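PDB 6LAC: carbonic anhydrase from Neosartorya fumigata, which probably catalyses the reversible hydration of carbon dioxide to hydrogencarbonate, using one zinc ion bound in each subunit. Local coordinates for residues Q28-C34 / I81-C87; I52-R56 / T71-A75; V143-R147 / N162-M166. The protein carries 1 engineered substitution. All coordinates share one frame. Residue numbers count along the deposited sequence, not the author numbering.

All three contacts meet at one central sheet whose parallel core runs in the order 52-57, 29-34, 83-89, 162-169, the beta-carbonic anhydrase arrangement. Contact 1 joins the two middle strands. Contact 2, nested along the chain inside the loop that contact 1 closes, packs helix 66-77 on strand 52-57; contact 3 follows later and packs helix 127-148 on strand 162-169. The centre of contact 1 lies about 7 Å from that of contact 2 and about 9 Å from that of contact 3, whereas contacts 2 and 3 are about 14 Å apart. Helices 66-77 and 127-148 share one face of the sheet, where Leu-72 packs against Leu-146. Contact 1 reaches the zinc; contact 2 borders the second subunit.

Contact 1: residues Q28-C34 / I81-C87; sequences QVLWIGC and IRNIVIC. With ZN (zinc ion), chain C.
Residues 29-34 and 83-87 are extended strands running parallel, their axes 4.8 Å apart at closest approach and 13° from exact alignment. Leu-30 pairs with Ile-84, Trp-31 with Val-85 and Ile-32 with Ile-86, at CA-CA distances of 4.7, 5.0 and 4.8 Å. As in any parallel ladder, one residue bonds to the two flanking its partner: Leu-30 N donates to Asn-83 O (3.1 Å), Val-85 N to Leu-30 O (2.8 Å), Ile-32 N to Val-85 O (2.8 Å) and Cys-87 N to Ile-32 O (2.8 Å). Where the strands part, a water links Cys-34 N (2.9 Å) to Cys-87 O (2.8 Å), and another links Gln-28 O to Asn-83 ND2, 3.0 Å from each, while Asn-83 OD1 accepts a hydrogen bond from Trp-164 NE1 of the next strand.

One face of the sheet carries Leu-30, Ile-32, Ile-84 and Ile-86. Ile-32, in the m,t rotamer, sets its CD1 3.8 Å from Ile-84 CG2. The other face carries Trp-31 (chi1 t, chi2 -84°), which lays its six-membered ring under Val-85: CG1 sits 3.9 Å from the centroid in a CH-pi contact, and Cys-87 SG lies obliquely at 5.0 Å. Trp-31 NE1 bonds to Glu-41.

At the C-terminal end, Cys-34 SG binds zinc at 2.2 Å; Asp-36, His-89 and Cys-92 complete the tetrad, the closed form of a beta-class site. The pair forms the middle of the parallel part of the mixed sheet, with strand 52-57 beside 29-34, strand 162-169 beside 83-89, and helix 127-148 packed against Ile-84 and Ile-86.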
ATOM      1  N   GLN A  28       1.599  12.613  11.523  1.00 17.62           N
ATOM      2  CA  GLN A  28       1.470  11.575  10.481  1.00 16.47           C
ATOM      3  C   GLN A  28       0.167  11.772   9.748  1.00 14.15           C
ATOM      4  O   GLN A  28      -0.841  12.138  10.317  1.00 15.71           O
ATOM      5  CB  GLN A  28       1.580  10.196  11.079  1.00 20.19           C
ATOM      6  CG  GLN A  28       3.029   9.764  11.233  1.00 24.90           C
ATOM      7  CD  GLN A  28       3.053   8.412  11.879  1.00 28.85           C
ATOM      8  OE1 GLN A  28       2.617   8.275  13.025  1.00 29.45           O
ATOM      9  NE2 GLN A  28       3.442   7.403  11.120  1.00 28.20           N
ATOM     10  N   VAL A  29       0.208  11.485   8.447  1.00 12.24           N
ATOM     11  CA  VAL A  29      -0.973  11.556   7.560  1.00 11.26           C
ATOM     12  C   VAL A  29      -1.185  10.169   6.971  1.00 10.03           C
ATOM     13  O   VAL A  29      -0.199   9.572   6.465  1.00 11.26           O
ATOM     14  CB  VAL A  29      -0.754  12.612   6.462  1.00 11.58           C
ATOM     15  CG1 VAL A  29      -1.901  12.615   5.485  1.00 12.80           C
ATOM     16  CG2 VAL A  29      -0.469  14.000   7.074  1.00 13.03           C
ATOM     17  N   LEU A  30      -2.408   9.667   7.011  1.00  9.54           N
ATOM     18  CA  LEU A  30      -2.725   8.391   6.316  1.00  8.94           C
ATOM     19  C   LEU A  30      -2.916   8.749   4.858  1.00  9.48           C
ATOM     20  O   LEU A  30      -3.856   9.487   4.489  1.00  9.83           O
ATOM     21  CB  LEU A  30      -3.972   7.767   6.919  1.00  9.94           C
ATOM     22  CG  LEU A  30      -4.585   6.607   6.126  1.00  9.88           C
ATOM     23  CD1 LEU A  30      -3.595   5.453   5.933  1.00  9.78           C
ATOM     24  CD2 LEU A  30      -5.837   6.129   6.775  1.00 10.82           C
ATOM     25  N   TRP A  31      -2.041   8.215   4.012  1.00 10.00           N
ATOM     26  CA  TRP A  31      -2.016   8.460   2.550  1.00  9.50           C
ATOM     27  C   TRP A  31      -2.545   7.207   1.882  1.00  9.56           C
ATOM     28  O   TRP A  31      -1.838   6.167   1.986  1.00 10.61           O
ATOM     29  CB  TRP A  31      -0.618   8.812   2.090  1.00  9.38           C
ATOM     30  CG  TRP A  31      -0.558   9.267   0.674  1.00  9.87           C
ATOM     31  CD1 TRP A  31      -0.493   8.525  -0.469  1.00  9.80           C
ATOM     32  CD2 TRP A  31      -0.574  10.632   0.260  1.00 10.19           C
ATOM     33  NE1 TRP A  31      -0.517   9.345  -1.561  1.00 10.41           N
ATOM     34  CE2 TRP A  31      -0.545  10.645  -1.148  1.00 10.99           C
ATOM     35  CE3 TRP A  31      -0.642  11.847   0.934  1.00 11.67           C
ATOM     36  CZ2 TRP A  31      -0.565  11.847  -1.882  1.00 11.78           C
ATOM     37  CZ3 TRP A  31      -0.651  13.012   0.214  1.00 13.66           C
ATOM     38  CH2 TRP A  31      -0.612  13.011  -1.157  1.00 13.79           C
ATOM     39  N   ILE A  32      -3.669   7.236   1.229  1.00  8.72           N
ATOM     40  CA  ILE A  32      -4.290   6.093   0.522  1.00  9.41           C
ATOM     41  C   ILE A  32      -4.090   6.308  -0.952  1.00  9.81           C
ATOM     42  O   ILE A  32      -4.654   7.242  -1.509  1.00 10.60           O
ATOM     43  CB  ILE A  32      -5.745   5.929   0.884  1.00  9.89           C
ATOM     44  CG1 ILE A  32      -5.894   5.693   2.385  1.00 10.78           C
ATOM     45  CG2 ILE A  32      -6.390   4.819   0.074  1.00 10.83           C
ATOM     46  CD1 ILE A  32      -7.303   5.864   2.918  1.00 12.05           C
ATOM     47  N   GLY A  33      -3.254   5.500  -1.568  1.00  9.28           N
ATOM     48  CA  GLY A  33      -2.903   5.590  -2.978  1.00  9.74           C
ATOM     49  C   GLY A  33      -3.163   4.257  -3.644  1.00  9.82           C
ATOM     50  O   GLY A  33      -3.555   3.241  -3.044  1.00  9.62           O
ATOM     51  N   CYS A  34      -2.938   4.242  -4.946  1.00 10.19           N
ATOM     52  CA  CYS A  34      -3.185   3.058  -5.814  1.00  9.10           C
ATOM     53  C   CYS A  34      -1.897   2.297  -6.122  1.00  8.43           C
ATOM     54  O   CYS A  34      -0.833   2.866  -6.397  1.00  8.95           O
ATOM     55  CB  CYS A  34      -3.829   3.473  -7.115  1.00  9.40           C
ATOM     56  SG  CYS A  34      -4.195   2.059  -8.199  1.00  9.75           S
ATOM     57  N   ILE A  81      -3.925   9.882  13.995  1.00 14.34           N
ATOM     58  CA  ILE A  81      -3.867  10.651  12.732  1.00 13.75           C
ATOM     59  C   ILE A  81      -5.127  11.489  12.608  1.00 13.16           C
ATOM     60  O   ILE A  81      -6.229  10.929  12.749  1.00 15.55           O
ATOM     61  CB  ILE A  81      -3.629   9.677  11.563  1.00 13.15           C
ATOM     62  CG1 ILE A  81      -2.177   9.223  11.618  1.00 13.13           C
ATOM     63  CG2 ILE A  81      -3.933  10.294  10.214  1.00 11.88           C
ATOM     64  CD1 ILE A  81      -1.738   8.150  10.633  1.00 13.76           C
ATOM     65  N   ARG A  82      -4.922  12.733  12.184  1.00 12.90           N
ATOM     66  CA  ARG A  82      -6.010  13.712  12.042  1.00 13.30           C
ATOM     67  C   ARG A  82      -6.303  14.112  10.610  1.00 11.93           C
ATOM     68  O   ARG A  82      -7.283  14.829  10.348  1.00 12.59           O
ATOM     69  CB  ARG A  82      -5.716  14.998  12.808  1.00 16.07           C
ATOM     70  CG  ARG A  82      -5.361  14.780  14.270  1.00 20.86           C
ATOM     71  CD  ARG A  82      -6.325  13.896  14.971  1.00 26.93           C
ATOM     72  NE  ARG A  82      -6.333  14.286  16.380  1.00 34.16           N
ATOM     73  CZ  ARG A  82      -6.865  13.572  17.349  1.00 39.82           C
ATOM     74  NH1 ARG A  82      -6.835  14.037  18.586  1.00 44.88           N
ATOM     75  NH2 ARG A  82      -7.432  12.411  17.084  1.00 42.62           N
ATOM     76  N   ASN A  83      -5.528  13.547   9.670  1.00 11.35           N
ATOM     77  CA  ASN A  83      -5.697  13.844   8.237  1.00 10.99           C
ATOM     78  C   ASN A  83      -5.515  12.546   7.440  1.00  9.37           C
ATOM     79  O   ASN A  83      -4.529  11.832   7.664  1.00 10.80           O
ATOM     80  CB  ASN A  83      -4.723  14.892   7.728  1.00 11.99           C
ATOM     81  CG  ASN A  83      -5.023  16.293   8.262  1.00 13.13           C
ATOM     82  OD1 ASN A  83      -5.931  16.934   7.746  1.00 14.40           O
ATOM     83  ND2 ASN A  83      -4.288  16.668   9.311  1.00 16.54           N
ATOM     84  N   ILE A  84      -6.409  12.363   6.500  1.00  9.62           N
ATOM     85  CA  ILE A  84      -6.386  11.221   5.545  1.00  9.27           C
ATOM     86  C   ILE A  84      -6.403  11.839   4.158  1.00 10.02           C
ATOM     87  O   ILE A  84      -7.258  12.724   3.940  1.00 10.56           O
ATOM     88  CB  ILE A  84      -7.574  10.293   5.734  1.00  9.80           C
ATOM     89  CG1 ILE A  84      -7.555   9.687   7.134  1.00 10.24           C
ATOM     90  CG2 ILE A  84      -7.562   9.196   4.645  1.00 10.45           C
ATOM     91  CD1 ILE A  84      -8.775   8.867   7.512  1.00 11.49           C
ATOM     92  N   VAL A  85      -5.528  11.431   3.260  1.00 10.41           N
ATOM     93  CA  VAL A  85      -5.592  11.852   1.853  1.00 10.47           C
ATOM     94  C   VAL A  85      -5.926  10.627   1.035  1.00 10.11           C
ATOM     95  O   VAL A  85      -5.181   9.614   1.181  1.00 11.20           O
ATOM     96  CB  VAL A  85      -4.268  12.491   1.426  1.00 10.97           C
ATOM     97  CG1 VAL A  85      -4.365  12.882  -0.049  1.00 11.13           C
ATOM     98  CG2 VAL A  85      -3.932  13.703   2.255  1.00 11.39           C
ATOM     99  N   ILE A  86      -6.917  10.673   0.176  1.00  9.41           N
ATOM    100  CA  ILE A  86      -7.127   9.652  -0.876  1.00 10.14           C
ATOM    101  C   ILE A  86      -6.603  10.236  -2.168  1.00 10.65           C
ATOM    102  O   ILE A  86      -7.115  11.270  -2.620  1.00 10.92           O
ATOM    103  CB  ILE A  86      -8.582   9.215  -0.974  1.00 11.39           C
ATOM    104  CG1 ILE A  86      -9.043   8.720   0.395  1.00 13.57           C
ATOM    105  CG2 ILE A  86      -8.768   8.172  -2.083  1.00 12.66           C
ATOM    106  CD1 ILE A  86     -10.434   8.172   0.436  1.00 14.49           C
ATOM    107  N   CYS A  87      -5.532   9.662  -2.672  1.00  9.96           N
ATOM    108  CA  CYS A  87      -4.864  10.153  -3.880  1.00  9.98           C
ATOM    109  C   CYS A  87      -5.118   9.194  -5.028  1.00  9.58           C
ATOM    110  O   CYS A  87      -4.637   8.040  -4.980  1.00 10.83           O
ATOM    111  CB  CYS A  87      -3.394  10.271  -3.655  1.00 10.02           C
ATOM    112  SG  CYS A  87      -2.543  11.128  -5.010  1.00 11.88           S
TER
HETATM  113 ZN    ZN C 201      -4.106   3.071 -10.208  1.00 10.25          ZN
HETATM  114  O   HOH W   1      -2.045  14.918  10.101  1.00 26.50           O
HETATM  115  O   HOH W   2      -2.678   6.689  -6.401  1.00 10.62           O

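Contact 2: residues I52-R56 / T71-A75; sequences IFEYR and TLGYA
Strand 52-56 and the helical turn 71-75 run almost antiparallel (173°), with axes 10.6 Å apart, and meet through side chains alone. They belong to the crossover that leaves strand 52-57, passes through helix 66-77 and returns as the parallel strand 83-89, a beta-alpha-beta unit with strand 29-34 lying between its two strands. Thr-71 comes first and points at the strand: its CG2 rests 3.9 Å from Tyr-55 CD1 and 4.3 Å from Phe-53 CE2, while its OG1 bonds to Ser-67 O one turn back. One turn on, Tyr-74 (chi1 t, chi2 77°) turns its ring edge to Phe-53, with CD2 3.5 Å from Phe-53 CZ; the two centroids are 5.7 Å apart and the planes 36° apart. Ala-75, whose N bonds to Thr-71 O (3.0 Å), adds CB at 4.4 Å from Phe-53 CE2.

Phe-53 and Tyr-55, both with chi1 t, thus fill the helix-facing side, and Tyr-55 OH reaches Tyr-55 OH of the second subunit. Glu-54 points the other way, its OE2 2.8 Å from Arg-56 NE in a salt bridge. The chemistry is therefore segregated: apolar and aromatic packing binds the helix to the strand, and charge lies on the strand's opposite side.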
ATOM      1  N   ILE A  52       4.469  10.298   6.395  1.00 13.45           N
ATOM      2  CA  ILE A  52       3.515   9.527   5.567  1.00 13.43           C
ATOM      3  C   ILE A  52       3.325   8.137   6.188  1.00 11.25           C
ATOM      4  O   ILE A  52       4.293   7.426   6.384  1.00 12.86           O
ATOM      5  CB  ILE A  52       3.967   9.451   4.099  1.00 12.80           C
ATOM      6  CG1 ILE A  52       4.173  10.853   3.476  1.00 14.51           C
ATOM      7  CG2 ILE A  52       2.979   8.613   3.268  1.00 13.43           C
ATOM      8  CD1 ILE A  52       4.740  10.844   2.040  1.00 15.66           C
ATOM      9  N   PHE A  53       2.086   7.780   6.443  1.00 10.85           N
ATOM     10  CA  PHE A  53       1.690   6.423   6.820  1.00  9.45           C
ATOM     11  C   PHE A  53       0.873   5.958   5.622  1.00  9.54           C
ATOM     12  O   PHE A  53      -0.234   6.440   5.395  1.00 10.01           O
ATOM     13  CB  PHE A  53       0.925   6.474   8.147  1.00 10.54           C
ATOM     14  CG  PHE A  53       0.506   5.114   8.612  1.00 10.23           C
ATOM     15  CD1 PHE A  53       1.432   4.271   9.186  1.00 10.78           C
ATOM     16  CD2 PHE A  53      -0.803   4.696   8.482  1.00 11.12           C
ATOM     17  CE1 PHE A  53       1.040   3.003   9.573  1.00 11.27           C
ATOM     18  CE2 PHE A  53      -1.172   3.402   8.856  1.00 12.45           C
ATOM     19  CZ  PHE A  53      -0.240   2.578   9.399  1.00 12.33           C
ATOM     20  N   GLU A  54       1.458   5.075   4.814  1.00 10.07           N
ATOM     21  CA  GLU A  54       0.973   4.847   3.440  1.00  9.82           C
ATOM     22  C   GLU A  54       0.198   3.539   3.366  1.00 10.02           C
ATOM     23  O   GLU A  54       0.805   2.476   3.672  1.00 11.37           O
ATOM     24  CB  GLU A  54       2.183   4.880   2.526  1.00 10.39           C
ATOM     25  CG  GLU A  54       1.844   4.742   1.058  1.00 11.23           C
ATOM     26  CD  GLU A  54       3.054   4.819   0.128  1.00 11.29           C
ATOM     27  OE1 GLU A  54       4.174   4.679   0.632  1.00 12.56           O
ATOM     28  OE2 GLU A  54       2.843   4.936  -1.097  1.00 12.22           O
ATOM     29  N   TYR A  55      -1.020   3.579   2.862  1.00  9.69           N
ATOM     30  CA  TYR A  55      -1.793   2.375   2.536  1.00  9.71           C
ATOM     31  C   TYR A  55      -1.985   2.424   1.041  1.00  9.20           C
ATOM     32  O   TYR A  55      -2.604   3.353   0.500  1.00 10.82           O
ATOM     33  CB  TYR A  55      -3.145   2.348   3.274  1.00 10.96           C
ATOM     34  CG  TYR A  55      -3.925   1.081   3.006  1.00 11.30           C
ATOM     35  CD1 TYR A  55      -3.371  -0.152   3.353  1.00 14.13           C
ATOM     36  CD2 TYR A  55      -5.125   1.068   2.336  1.00 13.98           C
ATOM     37  CE1 TYR A  55      -3.985  -1.362   3.065  1.00 15.34           C
ATOM     38  CE2 TYR A  55      -5.758  -0.144   2.050  1.00 14.12           C
ATOM     39  CZ  TYR A  55      -5.174  -1.351   2.396  1.00 15.69           C
ATOM     40  OH  TYR A  55      -5.673  -2.596   2.052  1.00 17.93           O
ATOM     41  N   ARG A  56      -1.403   1.465   0.331  1.00  9.47           N
ATOM     42  CA  ARG A  56      -1.442   1.471  -1.149  1.00  9.55           C
ATOM     43  C   ARG A  56      -2.119   0.218  -1.620  1.00  9.64           C
ATOM     44  O   ARG A  56      -1.644  -0.887  -1.327  1.00 10.24           O
ATOM     45  CB  ARG A  56      -0.071   1.705  -1.744  1.00  9.41           C
ATOM     46  CG  ARG A  56      -0.157   1.940  -3.247  1.00  9.50           C
ATOM     47  CD  ARG A  56       1.129   2.563  -3.741  1.00  9.96           C
ATOM     48  NE  ARG A  56       1.392   3.906  -3.226  1.00 10.59           N
ATOM     49  CZ  ARG A  56       0.942   5.053  -3.716  1.00 10.77           C
ATOM     50  NH1 ARG A  56       0.176   5.094  -4.777  1.00  9.94           N
ATOM     51  NH2 ARG A  56       1.248   6.170  -3.071  1.00 10.82           N
ATOM     52  N   THR A  71      -6.555  -0.876   9.070  1.00 13.43           N
ATOM     53  CA  THR A  71      -5.591   0.183   8.699  1.00 13.97           C
ATOM     54  C   THR A  71      -6.133   1.529   9.201  1.00 13.04           C
ATOM     55  O   THR A  71      -5.405   2.298   9.841  1.00 13.77           O
ATOM     56  CB  THR A  71      -5.319   0.168   7.197  1.00 14.09           C
ATOM     57  OG1 THR A  71      -4.830  -1.124   6.859  1.00 15.46           O
ATOM     58  CG2 THR A  71      -4.286   1.207   6.844  1.00 16.47           C
ATOM     59  N   LEU A  72      -7.397   1.761   8.924  1.00 13.91           N
ATOM     60  CA  LEU A  72      -8.059   2.991   9.404  1.00 14.15           C
ATOM     61  C   LEU A  72      -8.021   3.009  10.938  1.00 14.63           C
ATOM     62  O   LEU A  72      -7.652   4.070  11.558  1.00 16.52           O
ATOM     63  CB  LEU A  72      -9.483   3.078   8.843  1.00 15.86           C
ATOM     64  CG  LEU A  72     -10.278   4.301   9.293  1.00 17.50           C
ATOM     65  CD1 LEU A  72      -9.656   5.558   8.697  1.00 18.36           C
ATOM     66  CD2 LEU A  72     -11.742   4.190   8.926  1.00 18.25           C
ATOM     67  N   GLY A  73      -8.360   1.888  11.589  1.00 15.60           N
ATOM     68  CA  GLY A  73      -8.375   1.810  13.051  1.00 15.60           C
ATOM     69  C   GLY A  73      -7.005   2.045  13.650  1.00 15.45           C
ATOM     70  O   GLY A  73      -6.877   2.803  14.602  1.00 16.45           O
ATOM     71  N   TYR A  74      -5.958   1.461  13.102  1.00 14.42           N
ATOM     72  CA  TYR A  74      -4.602   1.700  13.616  1.00 14.66           C
ATOM     73  C   TYR A  74      -4.228   3.186  13.477  1.00 14.23           C
ATOM     74  O   TYR A  74      -3.666   3.837  14.369  1.00 14.69           O
ATOM     75  CB  TYR A  74      -3.595   0.811  12.879  1.00 15.26           C
ATOM     76  CG  TYR A  74      -2.183   0.928  13.358  1.00 15.02           C
ATOM     77  CD1 TYR A  74      -1.774   0.312  14.539  1.00 17.58           C
ATOM     78  CD2 TYR A  74      -1.221   1.635  12.660  1.00 15.35           C
ATOM     79  CE1 TYR A  74      -0.464   0.377  14.972  1.00 16.99           C
ATOM     80  CE2 TYR A  74       0.089   1.723  13.084  1.00 16.82           C
ATOM     81  CZ  TYR A  74       0.470   1.053  14.223  1.00 16.66           C
ATOM     82  OH  TYR A  74       1.750   1.220  14.577  1.00 16.62           O
ATOM     83  N   ALA A  75      -4.488   3.730  12.289  1.00 13.51           N
ATOM     84  CA  ALA A  75      -4.209   5.158  12.019  1.00 13.71           C
ATOM     85  C   ALA A  75      -4.888   6.075  13.053  1.00 12.82           C
ATOM     86  O   ALA A  75      -4.201   6.955  13.603  1.00 14.06           O
ATOM     87  CB  ALA A  75      -4.632   5.481  10.619  1.00 12.80           C
TER

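Contact 3: residues V143-R147 / N162-M166; sequences VHSLR and NIWGM
This is helix-on-sheet packing within the alpha/beta core of a beta-carbonic anhydrase: helix 127-148 lies over strand 162-169, joined to it along the chain through helix 150-157. The short segments 143-147 and 162-166 run at 166° to each other, nearly antiparallel, with axes 8.7 Å apart at closest approach, and Val-143 and Gly-165 have the nearest CA atoms, 6.3 Å apart.

Apolar contacts centre on Ile-163, which points at the helix in the m,t rotamer. Ile-163 CG2 lies 4.0 Å from Val-143 CG1, and Ile-163 CD1 lies 3.9 Å from Leu-146 CG, so the side chain meets residues three positions apart on one side of the helix. The extended Arg-147 passes along the same side chain, with CG 3.8 Å from Ile-163 CD1.

Backbone packing brings the helix down onto Gly-165: Val-143 CG2 is 3.8 Å from both Gly-165 CA and Trp-164 O, and a beta carbon on the glycine would press tightly against that methyl. On the far side of the strand, Trp-164 NE1 bonds to Asn-83 OD1.

The polar tie is a single hydrogen bond, in which Arg-147 NH2 donates to Ile-163 O at 2.9 Å with an N-H...O angle of 137°.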
ATOM      1  N   VAL A 143     -13.663   9.354  -0.935  1.00 11.49           N
ATOM      2  CA  VAL A 143     -13.680  10.335   0.183  1.00 12.52           C
ATOM      3  C   VAL A 143     -15.052  10.352   0.886  1.00 11.74           C
ATOM      4  O   VAL A 143     -15.092  10.230   2.115  1.00 13.56           O
ATOM      5  CB  VAL A 143     -13.290  11.707  -0.360  1.00 11.99           C
ATOM      6  CG1 VAL A 143     -13.585  12.785   0.696  1.00 12.21           C
ATOM      7  CG2 VAL A 143     -11.844  11.715  -0.800  1.00 11.47           C
ATOM      8  N   HIS A 144     -16.107  10.394   0.085  1.00 11.35           N
ATOM      9  CA  HIS A 144     -17.464  10.488   0.676  1.00 13.81           C
ATOM     10  C   HIS A 144     -17.760   9.208   1.444  1.00 15.43           C
ATOM     11  O   HIS A 144     -18.234   9.234   2.593  1.00 15.80           O
ATOM     12  CB  HIS A 144     -18.489  10.726  -0.420  1.00 16.01           C
ATOM     13  CG  HIS A 144     -19.891  10.603   0.068  1.00 23.28           C
ATOM     14  ND1 HIS A 144     -20.447  11.582   0.870  1.00 27.15           N
ATOM     15  CD2 HIS A 144     -20.792   9.603  -0.032  1.00 26.00           C
ATOM     16  CE1 HIS A 144     -21.672  11.217   1.221  1.00 26.46           C
ATOM     17  NE2 HIS A 144     -21.915  10.002   0.672  1.00 28.42           N
ATOM     18  N   SER A 145     -17.452   8.063   0.882  1.00 15.63           N
ATOM     19  CA  SER A 145     -17.707   6.750   1.490  1.00 16.54           C
ATOM     20  C   SER A 145     -16.921   6.647   2.789  1.00 14.96           C
ATOM     21  O   SER A 145     -17.492   6.197   3.816  1.00 15.69           O
ATOM     22  CB  SER A 145     -17.346   5.624   0.557  1.00 18.83           C
ATOM     23  OG  SER A 145     -17.502   4.396   1.222  1.00 29.24           O
ATOM     24  N   LEU A 146     -15.655   7.069   2.804  1.00 13.99           N
ATOM     25  CA  LEU A 146     -14.826   6.934   4.002  1.00 13.44           C
ATOM     26  C   LEU A 146     -15.370   7.862   5.102  1.00 13.31           C
ATOM     27  O   LEU A 146     -15.355   7.470   6.272  1.00 15.09           O
ATOM     28  CB  LEU A 146     -13.362   7.195   3.670  1.00 13.83           C
ATOM     29  CG  LEU A 146     -12.414   6.761   4.769  1.00 14.47           C
ATOM     30  CD1 LEU A 146     -12.565   5.281   5.091  1.00 15.85           C
ATOM     31  CD2 LEU A 146     -10.992   7.114   4.352  1.00 15.75           C
ATOM     32  N   ARG A 147     -15.875   9.031   4.780  1.00 14.87           N
ATOM     33  CA  ARG A 147     -16.460   9.924   5.826  1.00 15.76           C
ATOM     34  C   ARG A 147     -17.699   9.268   6.455  1.00 18.75           C
ATOM     35  O   ARG A 147     -18.044   9.581   7.624  1.00 18.83           O
ATOM     36  CB  ARG A 147     -16.858  11.255   5.217  1.00 17.02           C
ATOM     37  CG  ARG A 147     -15.714  12.126   4.763  1.00 15.58           C
ATOM     38  CD  ARG A 147     -16.180  13.535   4.414  1.00 16.95           C
ATOM     39  NE  ARG A 147     -15.117  14.376   3.965  1.00 15.71           N
ATOM     40  CZ  ARG A 147     -15.049  15.015   2.822  1.00 15.23           C
ATOM     41  NH1 ARG A 147     -16.114  15.022   2.020  1.00 19.78           N
ATOM     42  NH2 ARG A 147     -14.012  15.718   2.503  1.00 16.63           N
ATOM     43  N   ASN A 162      -9.943  15.194   9.184  1.00 12.69           N
ATOM     44  CA  ASN A 162     -10.297  15.667   7.847  1.00 12.13           C
ATOM     45  C   ASN A 162      -9.869  14.615   6.825  1.00 11.30           C
ATOM     46  O   ASN A 162      -8.766  14.083   6.998  1.00 12.56           O
ATOM     47  CB  ASN A 162      -9.651  17.016   7.554  1.00 13.18           C
ATOM     48  CG  ASN A 162     -10.334  18.184   8.270  1.00 15.04           C
ATOM     49  OD1 ASN A 162     -11.511  18.403   8.087  1.00 21.67           O
ATOM     50  ND2 ASN A 162      -9.569  18.876   9.052  1.00 22.92           N
ATOM     51  N   ILE A 163     -10.706  14.436   5.830  1.00 10.72           N
ATOM     52  CA  ILE A 163     -10.403  13.515   4.695  1.00 11.22           C
ATOM     53  C   ILE A 163     -10.348  14.358   3.443  1.00 12.45           C
ATOM     54  O   ILE A 163     -11.291  15.156   3.202  1.00 12.51           O
ATOM     55  CB  ILE A 163     -11.416  12.384   4.600  1.00 11.73           C
ATOM     56  CG1 ILE A 163     -11.553  11.646   5.935  1.00 13.37           C
ATOM     57  CG2 ILE A 163     -11.013  11.420   3.476  1.00 12.26           C
ATOM     58  CD1 ILE A 163     -12.503  10.467   5.935  1.00 15.07           C
ATOM     59  N   TRP A 164      -9.301  14.224   2.651  1.00 11.10           N
ATOM     60  CA  TRP A 164      -9.001  15.092   1.503  1.00 11.03           C
ATOM     61  C   TRP A 164      -8.941  14.196   0.268  1.00 11.43           C
ATOM     62  O   TRP A 164      -8.450  13.041   0.369  1.00 11.98           O
ATOM     63  CB  TRP A 164      -7.699  15.827   1.700  1.00 11.71           C
ATOM     64  CG  TRP A 164      -7.612  16.565   3.005  1.00 12.73           C
ATOM     65  CD1 TRP A 164      -6.983  16.140   4.118  1.00 13.14           C
ATOM     66  CD2 TRP A 164      -8.217  17.841   3.305  1.00 14.98           C
ATOM     67  NE1 TRP A 164      -7.085  17.087   5.099  1.00 14.18           N
ATOM     68  CE2 TRP A 164      -7.878  18.107   4.649  1.00 14.55           C
ATOM     69  CE3 TRP A 164      -9.063  18.721   2.610  1.00 15.66           C
ATOM     70  CZ2 TRP A 164      -8.290  19.286   5.296  1.00 16.15           C
ATOM     71  CZ3 TRP A 164      -9.464  19.881   3.260  1.00 18.01           C
ATOM     72  CH2 TRP A 164      -9.083  20.140   4.575  1.00 17.29           C
ATOM     73  N   GLY A 165      -9.358  14.655  -0.883  1.00 11.10           N
ATOM     74  CA  GLY A 165      -9.143  13.965  -2.159  1.00 11.02           C
ATOM     75  C   GLY A 165      -8.176  14.714  -3.016  1.00 11.84           C
ATOM     76  O   GLY A 165      -8.250  15.965  -3.114  1.00 12.68           O
ATOM     77  N   MET A 166      -7.302  13.989  -3.691  1.00 12.66           N
ATOM     78  CA  MET A 166      -6.497  14.629  -4.735  1.00 13.19           C
ATOM     79  C   MET A 166      -6.252  13.649  -5.855  1.00 11.84           C
ATOM     80  O   MET A 166      -6.511  12.447  -5.717  1.00 11.10           O
ATOM     81  CB  MET A 166      -5.206  15.156  -4.189  1.00 16.41           C
ATOM     82  CG  MET A 166      -4.365  14.110  -3.654  1.00 15.87           C
ATOM     83  SD  MET A 166      -2.647  14.633  -3.370  1.00 20.13           S
ATOM     84  CE  MET A 166      -1.970  14.724  -5.030  1.00 24.05           C
TER